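PDB 2NQL: Isomerase/lactonizing enzyme from Agrobacterium fabrum str. C58, which is of undetermined specific function but belongs to the enolase superfamily, pairing an N-terminal capping domain with a barrel domain that binds a sodium ion. Local coordinates for residues Pro261-Arg269 with Arg282-Lys293; Ala305-Ala316 with Leu334-Gln343. All blocks are in the same frame, centred on the assembly; numbering follows the deposited sequence. Where two conformers were deposited one is given.

Contacts 1 and 2 are successive parts of one barrel, since their strands 285-286 and 311-312 lie side by side. Contact 1 is largely buried: small and branched apolar residues pack on the two faces of its paired strands, and the polar groups at one end gather near the sodium ion and the second subunit. Contact 2 is only partly buried, running from an exposed end to an interior one where His315, Glu341 and Ala316 meet. The two join there, His315 ND1 being hydrogen-bonded to Glu289 and His315 N to Pro288 O. Contact 1 pairs its strands over two bridges, whereas contact 2 has a single bridge, with a salt bridge and a carboxylate-to-backbone bond added at its two ends.

Contact 1: Pro261-Arg269 with Arg282-Lys293. With NA (sodium ion), chain G.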
loop_
_atom_site.group_PDB
_atom_site.type_symbol
_atom_site.label_atom_id
_atom_site.label_comp_id
_atom_site.label_asym_id
_atom_site.label_seq_id
_atom_site.Cartn_x
_atom_site.Cartn_y
_atom_site.Cartn_z
ATOM N N PRO A 261 -5.272 -11.384 25.794
ATOM C CA PRO A 261 -5.644 -10.269 24.914
ATOM C C PRO A 261 -4.743 -10.182 23.677
ATOM O O PRO A 261 -3.518 -10.340 23.782
ATOM C CB PRO A 261 -5.447 -9.044 25.809
ATOM C CG PRO A 261 -5.681 -9.576 27.197
ATOM C CD PRO A 261 -5.043 -10.927 27.180
ATOM N N ILE A 262 -5.352 -9.964 22.516
ATOM C CA ILE A 262 -4.573 -9.875 21.279
ATOM C C ILE A 262 -4.441 -8.412 20.879
ATOM O O ILE A 262 -5.419 -7.681 20.877
ATOM C CB ILE A 262 -5.174 -10.729 20.124
ATOM C CG1 ILE A 262 -5.297 -12.219 20.518
ATOM C CG2 ILE A 262 -4.370 -10.558 18.822
ATOM C CD1 ILE A 262 -4.034 -12.864 21.003
ATOM N N ALA A 263 -3.216 -7.998 20.558
ATOM C CA ALA A 263 -2.960 -6.613 20.169
ATOM C C ALA A 263 -2.393 -6.579 18.742
ATOM O O ALA A 263 -1.503 -7.364 18.421
ATOM C CB ALA A 263 -1.960 -5.978 21.145
ATOM N N VAL A 264 -2.899 -5.669 17.905
ATOM C CA VAL A 264 -2.427 -5.546 16.524
ATOM C C VAL A 264 -2.561 -4.084 16.088
ATOM O O VAL A 264 -3.226 -3.295 16.762
ATOM C CB VAL A 264 -3.273 -6.431 15.525
ATOM C CG1 VAL A 264 -2.976 -7.909 15.694
ATOM C CG2 VAL A 264 -4.777 -6.135 15.682
ATOM N N GLY A 265 -1.932 -3.722 14.972
ATOM C CA GLY A 265 -2.298 -2.479 14.284
ATOM C C GLY A 265 -1.185 -1.518 13.902
ATOM O O GLY A 265 -1.452 -0.547 13.201
ATOM N N GLU A 266 0.053 -1.777 14.336
ATOM C CA GLU A 266 1.156 -0.839 14.073
ATOM C C GLU A 266 1.396 -0.641 12.579
ATOM O O GLU A 266 1.780 0.452 12.144
ATOM C CB GLU A 266 2.442 -1.279 14.770
ATOM C CG GLU A 266 3.133 -2.475 14.104
ATOM C CD GLU A 266 4.419 -2.823 14.769
ATOM O OE1 GLU A 266 4.342 -3.176 15.961
ATOM O OE2 GLU A 266 5.489 -2.724 14.133
ATOM N N GLU A 267 1.108 -1.680 11.791
ATOM C CA GLU A 267 1.429 -1.641 10.368
ATOM C C GLU A 267 0.195 -1.291 9.512
ATOM O O GLU A 267 0.269 -1.265 8.289
ATOM C CB GLU A 267 2.031 -2.978 9.953
ATOM C CG GLU A 267 1.009 -4.125 9.859
ATOM C CD GLU A 267 0.817 -4.919 11.152
ATOM O OE1 GLU A 267 0.807 -4.329 12.244
ATOM O OE2 GLU A 267 0.666 -6.158 11.087
ATOM N N TRP A 268 -0.925 -1.002 10.170
ATOM C CA TRP A 268 -2.102 -0.450 9.473
ATOM C C TRP A 268 -1.838 0.953 8.959
ATOM O O TRP A 268 -0.828 1.574 9.317
ATOM C CB TRP A 268 -3.311 -0.431 10.396
ATOM C CG TRP A 268 -3.781 -1.773 10.818
ATOM C CD1 TRP A 268 -3.431 -2.985 10.303
ATOM C CD2 TRP A 268 -4.712 -2.032 11.862
ATOM N NE1 TRP A 268 -4.085 -3.990 10.974
ATOM C CE2 TRP A 268 -4.879 -3.431 11.936
ATOM C CE3 TRP A 268 -5.405 -1.212 12.767
ATOM C CZ2 TRP A 268 -5.722 -4.038 12.879
ATOM C CZ3 TRP A 268 -6.242 -1.823 13.709
ATOM C CH2 TRP A 268 -6.401 -3.215 13.739
ATOM N N ARG A 269 -2.751 1.468 8.132
ATOM C CA ARG A 269 -2.675 2.863 7.724
ATOM C C ARG A 269 -3.950 3.666 8.038
ATOM O O ARG A 269 -3.870 4.841 8.323
ATOM C CB ARG A 269 -2.321 2.975 6.220
ATOM C CG ARG A 269 -0.961 2.368 5.816
ATOM C CD ARG A 269 0.204 3.106 6.460
ATOM N NE ARG A 269 1.498 2.741 5.864
ATOM C CZ ARG A 269 2.223 1.693 6.240
ATOM N NH1 ARG A 269 1.820 0.880 7.221
ATOM N NH2 ARG A 269 3.363 1.443 5.619
ATOM N N ARG A 282 -11.311 -11.179 17.346
ATOM C CA ARG A 282 -11.415 -10.619 18.706
ATOM C C ARG A 282 -10.163 -9.830 19.116
ATOM O O ARG A 282 -9.179 -10.388 19.609
ATOM C CB ARG A 282 -11.708 -11.715 19.731
ATOM C CG ARG A 282 -13.185 -11.990 19.899
ATOM C CD ARG A 282 -13.439 -13.229 20.729
ATOM N NE ARG A 282 -14.643 -13.908 20.257
ATOM C CZ ARG A 282 -14.939 -15.181 20.496
ATOM N NH1 ARG A 282 -14.122 -15.944 21.217
ATOM N NH2 ARG A 282 -16.063 -15.691 20.006
ATOM N N ILE A 283 -10.218 -8.523 18.877
ATOM C CA ILE A 283 -9.052 -7.658 19.048
ATOM C C ILE A 283 -9.253 -6.910 20.362
ATOM O O ILE A 283 -10.218 -6.158 20.530
ATOM C CB ILE A 283 -8.884 -6.663 17.835
ATOM C CG1 ILE A 283 -8.705 -7.405 16.486
ATOM C CG2 ILE A 283 -7.743 -5.662 18.085
ATOM C CD1 ILE A 283 -7.653 -8.532 16.468
ATOM N N ALA A 284 -8.322 -7.111 21.280
ATOM C CA ALA A 284 -8.410 -6.482 22.589
ATOM C C ALA A 284 -7.819 -5.077 22.556
ATOM O O ALA A 284 -8.323 -4.171 23.223
ATOM C CB ALA A 284 -7.704 -7.315 23.596
ATOM N N ILE A 285 -6.748 -4.901 21.776
ATOM C CA ILE A 285 -5.967 -3.664 21.784
ATOM C C ILE A 285 -5.592 -3.330 20.341
ATOM O O ILE A 285 -5.145 -4.205 19.603
ATOM C CB ILE A 285 -4.664 -3.830 22.610
ATOM C CG1 ILE A 285 -4.982 -4.044 24.100
ATOM C CG2 ILE A 285 -3.721 -2.609 22.465
ATOM C CD1 ILE A 285 -3.969 -4.917 24.787
ATOM N N VAL A 286 -5.775 -2.072 19.962
ATOM C CA VAL A 286 -5.120 -1.545 18.764
ATOM C C VAL A 286 -3.928 -0.647 19.044
ATOM O O VAL A 286 -3.900 0.112 20.024
ATOM C CB VAL A 286 -6.090 -0.911 17.749
ATOM C CG1 VAL A 286 -7.083 -1.965 17.237
ATOM C CG2 VAL A 286 -6.817 0.295 18.331
ATOM N N GLN A 287 -2.947 -0.742 18.155
ATOM C CA GLN A 287 -1.609 -0.179 18.385
ATOM C C GLN A 287 -1.168 0.717 17.236
ATOM O O GLN A 287 -0.134 0.415 16.605
ATOM C CB GLN A 287 -0.575 -1.303 18.576
ATOM C CG GLN A 287 -0.895 -2.254 19.743
ATOM C CD GLN A 287 0.013 -3.446 19.762
ATOM O OE1 GLN A 287 0.048 -4.222 18.815
ATOM N NE2 GLN A 287 0.799 -3.581 20.829
ATOM N N PRO A 288 -1.920 1.812 16.974
ATOM C CA PRO A 288 -1.599 2.616 15.806
ATOM C C PRO A 288 -0.203 3.245 15.897
ATOM O O PRO A 288 0.266 3.592 16.983
ATOM C CB PRO A 288 -2.679 3.708 15.819
ATOM C CG PRO A 288 -3.154 3.785 17.242
ATOM C CD PRO A 288 -3.081 2.368 17.707
ATOM N N GLU A 289 0.441 3.360 14.746
ATOM C CA GLU A 289 1.682 4.067 14.601
ATOM C C GLU A 289 1.482 5.371 13.840
ATOM O O GLU A 289 1.206 5.380 12.626
ATOM C CB GLU A 289 2.723 3.160 13.918
ATOM C CG GLU A 289 4.064 3.874 13.532
ATOM C CD GLU A 289 4.634 4.737 14.664
ATOM O OE1 GLU A 289 4.979 4.175 15.732
ATOM O OE2 GLU A 289 4.742 5.983 14.487
ATOM N N MET A 290 1.640 6.482 14.562
ATOM C CA MET A 290 1.334 7.801 14.013
ATOM C C MET A 290 2.169 8.111 12.754
ATOM O O MET A 290 1.675 8.766 11.828
ATOM C CB MET A 290 1.615 8.872 15.072
ATOM C CG MET A 290 1.479 10.295 14.580
ATOM S SD MET A 290 -0.153 10.727 13.906
ATOM C CE MET A 290 -1.149 10.744 15.388
ATOM N N GLY A 291 3.424 7.645 12.713
ATOM C CA GLY A 291 4.300 7.927 11.571
ATOM C C GLY A 291 3.820 7.315 10.253
ATOM O O GLY A 291 4.159 7.813 9.176
ATOM N N HIS A 292 3.034 6.246 10.354
ATOM C CA HIS A 292 2.405 5.595 9.194
ATOM C C HIS A 292 1.039 6.225 8.860
ATOM O O HIS A 292 0.544 6.043 7.746
ATOM C CB HIS A 292 2.164 4.078 9.435
ATOM C CG HIS A 292 3.384 3.227 9.283
ATOM N ND1 HIS A 292 4.314 3.418 8.279
ATOM C CD2 HIS A 292 3.808 2.154 9.994
ATOM C CE1 HIS A 292 5.262 2.500 8.385
ATOM N NE2 HIS A 292 4.983 1.729 9.421
ATOM N N LYS A 293 0.436 6.944 9.816
ATOM C CA LYS A 293 -1.022 7.190 9.798
ATOM C C LYS A 293 -1.420 8.653 9.675
ATOM O O LYS A 293 -2.267 8.992 8.847
ATOM C CB LYS A 293 -1.739 6.528 10.999
ATOM C CG LYS A 293 -1.617 5.023 11.016
ATOM C CD LYS A 293 -2.367 4.429 12.200
ATOM C CE LYS A 293 -2.330 2.919 12.171
ATOM N NZ LYS A 293 -0.942 2.361 12.341
HETATM NA NA NA G . 3.385 -2.844 17.860
HETATM O O HOH W 1 -8.199 -10.447 22.155
HETATM O O HOH W 2 1.041 -3.852 16.459
HETATM O O HOH W 3 3.398 -1.404 19.746
#
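Arg269 lays its guanidinium flat over the ring of His292, the planes 5° and the centres 3.7 Å apart. The arginine leaves the backbone away from 282-293, and a bend at chi2 (-65°) brings it back over the ring. Asp121 holds His292 ND1, Gly117 O takes Arg269 NE, and Tyr114 of the second subunit makes a cation-pi contact with Arg269.

Lys293 fills the hollow of the type I turn Gly265-Trp268. The chain of Lys293 runs straight until chi4 turns NZ inward, 3.1 Å from Gly265 O, in the carbonyl plane, and as far from Trp268 O, met from well above its plane. A long chain with several N-H groups suits two carbonyls facing one pocket. The Trp268 ring lies over Gly265 CA, where a bare backbone lets the indole settle close, and its CZ3 presses on Val286 CG1 at 3.6 Å.

On one face of the strand pair the small Ala263 leaves a dip that the amide of Gln287 occupies, CD lying 3.5 Å from Ala263 CB, while Ile285 CB packs against the same methyl. On the other face Val264 CG2 butts against Ile283 CD1 at 3.8 Å. Both Ala284 N and Ile285 N grip Ile262 O, and Val264 gives its N-H to Ile285 O and its carbonyl to Gln287 N.

Glu266 OE1 binds sodium together with Glu240, which also takes Gln287 NE2, and one of the metal's waters links Glu266 N to Gln287 OE1. Two parallel strands joined through helix 271-278 form a beta-alpha-beta unit, with the metal at their C-terminal ends, as in enolase-superfamily barrels.

Contact 2: Ala305-Ala316 with Leu334-Gln343; sequences AAEHGIDVIPHA and LSMLKGHEFQ
Met336 curls round the end of helix 295-308, bent at chi2 (-56°) and chi3 (-58°). Met336 CG lies 3.4 Å from Ala306 CA, its CE touches Gly309 C, and its CB meets Val312 CG2 at 3.8 Å. Short Ala306 leaves room for this flexible thioether, and Gly309, with positive phi, ends the helix in a Schellman motif. Val312 N bonds to Met336 O, and Val312 O receives Lys338 N. On the exposed side Lys338 NZ makes a salt bridge of 3.1 Å with Asp311 OD1, approaching from above the carboxylate plane.

Farther along, Pro314 CB sits over one face of the His340 ring, a CH-pi contact 3.8 Å from the centroid, while Pro314 CD meets Leu337 CD1 at 3.6 Å. The compact proline ring has a neighbour on each of two corners. These segments flank helix 322-331 and bring the seventh strand of the barrel, 311-312, beside the approach to the eighth, 340-342, through the single bridge Val312-Leu337; strand 340-342 pairs with the first, 152-158, and closes the ring.

Pro314 O takes a nearly straight bond from Glu341 N. The extended Glu341 chain carries OE1 to Ala316 N, 3.0 Å away and above the carboxylate plane, and lies alongside His315, whose CD2 is 3.2 Å from OE1.

In the second shell, His340 ND1 donates to Glu341 O in the ring plane, fixing the ring's rotation, while its NE2 bonds to Ser327. Ser158 holds Glu341 OE2, Glu289 takes His315 ND1, and His315 NE2 bonds to a glycerol, probably from the crystallisation liquor.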
loop_
_atom_site.group_PDB
_atom_site.type_symbol
_atom_site.label_atom_id
_atom_site.label_comp_id
_atom_site.label_asym_id
_atom_site.label_seq_id
_atom_site.Cartn_x
_atom_site.Cartn_y
_atom_site.Cartn_z
ATOM N N ALA A 305 -12.327 2.378 17.775
ATOM C CA ALA A 305 -12.034 1.602 18.974
ATOM C C ALA A 305 -13.064 1.862 20.080
ATOM O O ALA A 305 -13.508 0.912 20.747
ATOM C CB ALA A 305 -10.624 1.898 19.480
ATOM N N ALA A 306 -13.422 3.134 20.260
ATOM C CA ALA A 306 -14.468 3.539 21.226
ATOM C C ALA A 306 -15.819 2.903 20.936
ATOM O O ALA A 306 -16.523 2.487 21.867
ATOM C CB ALA A 306 -14.594 5.070 21.315
ATOM N N GLU A 307 -16.161 2.790 19.654
ATOM C CA GLU A 307 -17.389 2.102 19.224
ATOM C C GLU A 307 -17.478 0.642 19.643
ATOM O O GLU A 307 -18.580 0.095 19.756
ATOM C CB GLU A 307 -17.584 2.204 17.708
ATOM C CG GLU A 307 -18.048 3.570 17.224
ATOM C CD GLU A 307 -17.878 3.750 15.717
ATOM O OE1 GLU A 307 -18.101 2.776 14.963
ATOM O OE2 GLU A 307 -17.523 4.872 15.287
ATOM N N HIS A 308 -16.331 0.002 19.851
ATOM C CA HIS A 308 -16.278 -1.435 20.009
ATOM C C HIS A 308 -15.615 -1.855 21.312
ATOM O O HIS A 308 -15.358 -3.046 21.546
ATOM C CB HIS A 308 -15.627 -2.063 18.777
ATOM C CG HIS A 308 -16.487 -1.976 17.556
ATOM N ND1 HIS A 308 -17.449 -2.917 17.254
ATOM C CD2 HIS A 308 -16.492 -1.088 16.532
ATOM C CE1 HIS A 308 -18.027 -2.597 16.108
ATOM N NE2 HIS A 308 -17.464 -1.491 15.651
ATOM N N GLY A 309 -15.358 -0.856 22.163
ATOM C CA GLY A 309 -14.703 -1.059 23.445
ATOM C C GLY A 309 -13.331 -1.689 23.339
ATOM O O GLY A 309 -12.965 -2.517 24.160
ATOM N N ILE A 310 -12.582 -1.311 22.302
ATOM C CA ILE A 310 -11.225 -1.813 22.091
ATOM C C ILE A 310 -10.270 -0.788 22.713
ATOM O O ILE A 310 -10.405 0.406 22.445
ATOM C CB ILE A 310 -10.943 -2.000 20.551
ATOM C CG1 ILE A 310 -11.921 -3.054 19.982
ATOM C CG2 ILE A 310 -9.465 -2.421 20.305
ATOM C CD1 ILE A 310 -11.955 -3.189 18.464
ATOM N N ASP A 311 -9.333 -1.254 23.550
ATOM C CA ASP A 311 -8.283 -0.379 24.125
ATOM C C ASP A 311 -7.311 0.131 23.052
ATOM O O ASP A 311 -7.070 -0.540 22.066
ATOM C CB ASP A 311 -7.501 -1.121 25.208
ATOM C CG ASP A 311 -8.347 -1.394 26.452
ATOM O OD1 ASP A 311 -9.402 -0.754 26.614
ATOM O OD2 ASP A 311 -7.954 -2.243 27.265
ATOM N N VAL A 312 -6.776 1.327 23.254
ATOM C CA VAL A 312 -5.800 1.913 22.330
ATOM C C VAL A 312 -4.472 2.100 23.073
ATOM O O VAL A 312 -4.404 2.816 24.086
ATOM C CB VAL A 312 -6.302 3.255 21.773
ATOM C CG1 VAL A 312 -5.255 3.880 20.846
ATOM C CG2 VAL A 312 -7.664 3.070 21.054
ATOM N N ILE A 313 -3.437 1.416 22.590
ATOM C CA ILE A 313 -2.078 1.538 23.140
ATOM C C ILE A 313 -1.103 1.738 21.967
ATOM O O ILE A 313 -0.612 0.753 21.401
ATOM C CB ILE A 313 -1.698 0.304 24.011
ATOM C CG1 ILE A 313 -2.764 0.044 25.096
ATOM C CG2 ILE A 313 -0.330 0.491 24.662
ATOM C CD1 ILE A 313 -2.551 -1.214 25.884
ATOM N N PRO A 314 -0.894 3.005 21.554
ATOM C CA PRO A 314 -0.106 3.309 20.367
ATOM C C PRO A 314 1.341 2.850 20.407
ATOM O O PRO A 314 1.964 2.732 21.482
ATOM C CB PRO A 314 -0.200 4.827 20.253
ATOM C CG PRO A 314 -1.487 5.172 20.936
ATOM C CD PRO A 314 -1.458 4.238 22.124
ATOM N N HIS A 315 1.829 2.579 19.205
ATOM C CA HIS A 315 3.182 2.161 18.906
ATOM C C HIS A 315 4.130 3.366 18.955
ATOM O O HIS A 315 3.705 4.540 18.876
ATOM C CB HIS A 315 3.108 1.568 17.482
ATOM C CG HIS A 315 4.395 1.015 16.945
ATOM N ND1 HIS A 315 5.133 1.665 15.981
ATOM C CD2 HIS A 315 5.033 -0.153 17.178
ATOM C CE1 HIS A 315 6.180 0.929 15.657
ATOM N NE2 HIS A 315 6.137 -0.186 16.362
ATOM N N ALA A 316 5.419 3.066 19.075
ATOM C CA ALA A 316 6.482 4.059 18.933
ATOM C C ALA A 316 7.684 3.430 18.236
ATOM O O ALA A 316 7.877 2.193 18.269
ATOM C CB ALA A 316 6.890 4.623 20.326
ATOM N N LEU A 334 -8.274 10.498 23.298
ATOM C CA LEU A 334 -8.944 9.221 23.048
ATOM C C LEU A 334 -9.440 8.578 24.327
ATOM O O LEU A 334 -8.660 8.289 25.230
ATOM C CB LEU A 334 -8.038 8.249 22.277
ATOM C CG LEU A 334 -7.459 8.721 20.926
ATOM C CD1 LEU A 334 -6.561 7.638 20.271
ATOM C CD2 LEU A 334 -8.570 9.135 19.971
ATOM N N SER A 335 -10.752 8.347 24.385
ATOM C CA SER A 335 -11.404 7.720 25.545
ATOM C C SER A 335 -10.902 6.305 25.845
ATOM O O SER A 335 -10.856 5.890 27.007
ATOM C CB SER A 335 -12.921 7.732 25.354
ATOM O OG SER A 335 -13.284 6.891 24.269
ATOM N N MET A 336 -10.500 5.574 24.800
ATOM C CA MET A 336 -10.008 4.222 24.956
ATOM C C MET A 336 -8.489 4.101 25.203
ATOM O O MET A 336 -7.975 2.982 25.322
ATOM C CB MET A 336 -10.395 3.391 23.728
ATOM C CG MET A 336 -11.884 3.343 23.438
ATOM S SD MET A 336 -12.846 2.748 24.866
ATOM C CE MET A 336 -12.166 1.127 25.193
ATOM N N LEU A 337 -7.783 5.231 25.270
ATOM C CA LEU A 337 -6.344 5.212 25.571
ATOM C C LEU A 337 -6.017 4.597 26.937
ATOM O O LEU A 337 -6.495 5.073 27.975
ATOM C CB LEU A 337 -5.726 6.607 25.480
ATOM C CG LEU A 337 -4.187 6.583 25.576
ATOM C CD1 LEU A 337 -3.610 6.249 24.223
ATOM C CD2 LEU A 337 -3.680 7.918 26.024
ATOM N N LYS A 338 -5.189 3.558 26.924
ATOM C CA LYS A 338 -4.663 2.984 28.159
ATOM C C LYS A 338 -3.234 3.422 28.479
ATOM O O LYS A 338 -2.821 3.424 29.635
ATOM C CB LYS A 338 -4.804 1.469 28.158
ATOM C CG LYS A 338 -6.269 1.009 28.104
ATOM C CD LYS A 338 -7.007 1.356 29.405
ATOM C CE LYS A 338 -8.430 0.837 29.425
ATOM N NZ LYS A 338 -9.347 1.688 28.584
ATOM N N GLY A 339 -2.497 3.805 27.443
ATOM C CA GLY A 339 -1.115 4.265 27.565
ATOM C C GLY A 339 -0.445 4.124 26.203
ATOM O O GLY A 339 -1.132 4.043 25.174
ATOM N N HIS A 340 0.878 4.085 26.185
ATOM C CA HIS A 340 1.643 4.360 24.951
ATOM C C HIS A 340 3.023 3.714 25.033
ATOM O O HIS A 340 3.686 3.721 26.085
ATOM C CB HIS A 340 1.723 5.880 24.763
ATOM C CG HIS A 340 2.038 6.338 23.365
ATOM N ND1 HIS A 340 3.233 6.060 22.728
ATOM C CD2 HIS A 340 1.323 7.118 22.507
ATOM C CE1 HIS A 340 3.239 6.641 21.537
ATOM N NE2 HIS A 340 2.087 7.279 21.373
ATOM N N GLU A 341 3.453 3.114 23.926
ATOM C CA GLU A 341 4.818 2.591 23.847
ATOM C C GLU A 341 5.867 3.689 24.060
ATOM O O GLU A 341 5.708 4.823 23.583
ATOM C CB GLU A 341 5.032 1.854 22.529
ATOM C CG GLU A 341 6.314 1.034 22.479
ATOM C CD GLU A 341 6.391 0.138 21.257
ATOM O OE1 GLU A 341 5.577 0.305 20.349
ATOM O OE2 GLU A 341 7.264 -0.735 21.202
ATOM N N PHE A 342 6.902 3.337 24.823
ATOM C CA PHE A 342 8.038 4.206 25.080
ATOM C C PHE A 342 9.348 3.487 24.717
ATOM O O PHE A 342 9.735 2.481 25.322
ATOM C CB PHE A 342 8.020 4.675 26.556
ATOM C CG PHE A 342 9.245 5.459 26.986
ATOM C CD1 PHE A 342 9.617 6.660 26.353
ATOM C CD2 PHE A 342 10.012 5.017 28.072
ATOM C CE1 PHE A 342 10.732 7.393 26.789
ATOM C CE2 PHE A 342 11.136 5.771 28.512
ATOM C CZ PHE A 342 11.494 6.935 27.864
ATOM N N GLN A 343 10.011 4.013 23.694
ATOM C CA GLN A 343 11.303 3.513 23.248
ATOM C C GLN A 343 12.381 4.378 23.861
ATOM O O GLN A 343 12.839 5.339 23.241
ATOM C CB GLN A 343 11.393 3.597 21.722
ATOM C CG GLN A 343 10.422 2.697 20.984
ATOM C CD GLN A 343 11.054 1.388 20.586
ATOM O OE1 GLN A 343 10.765 0.341 21.170
ATOM N NE2 GLN A 343 11.936 1.437 19.591
#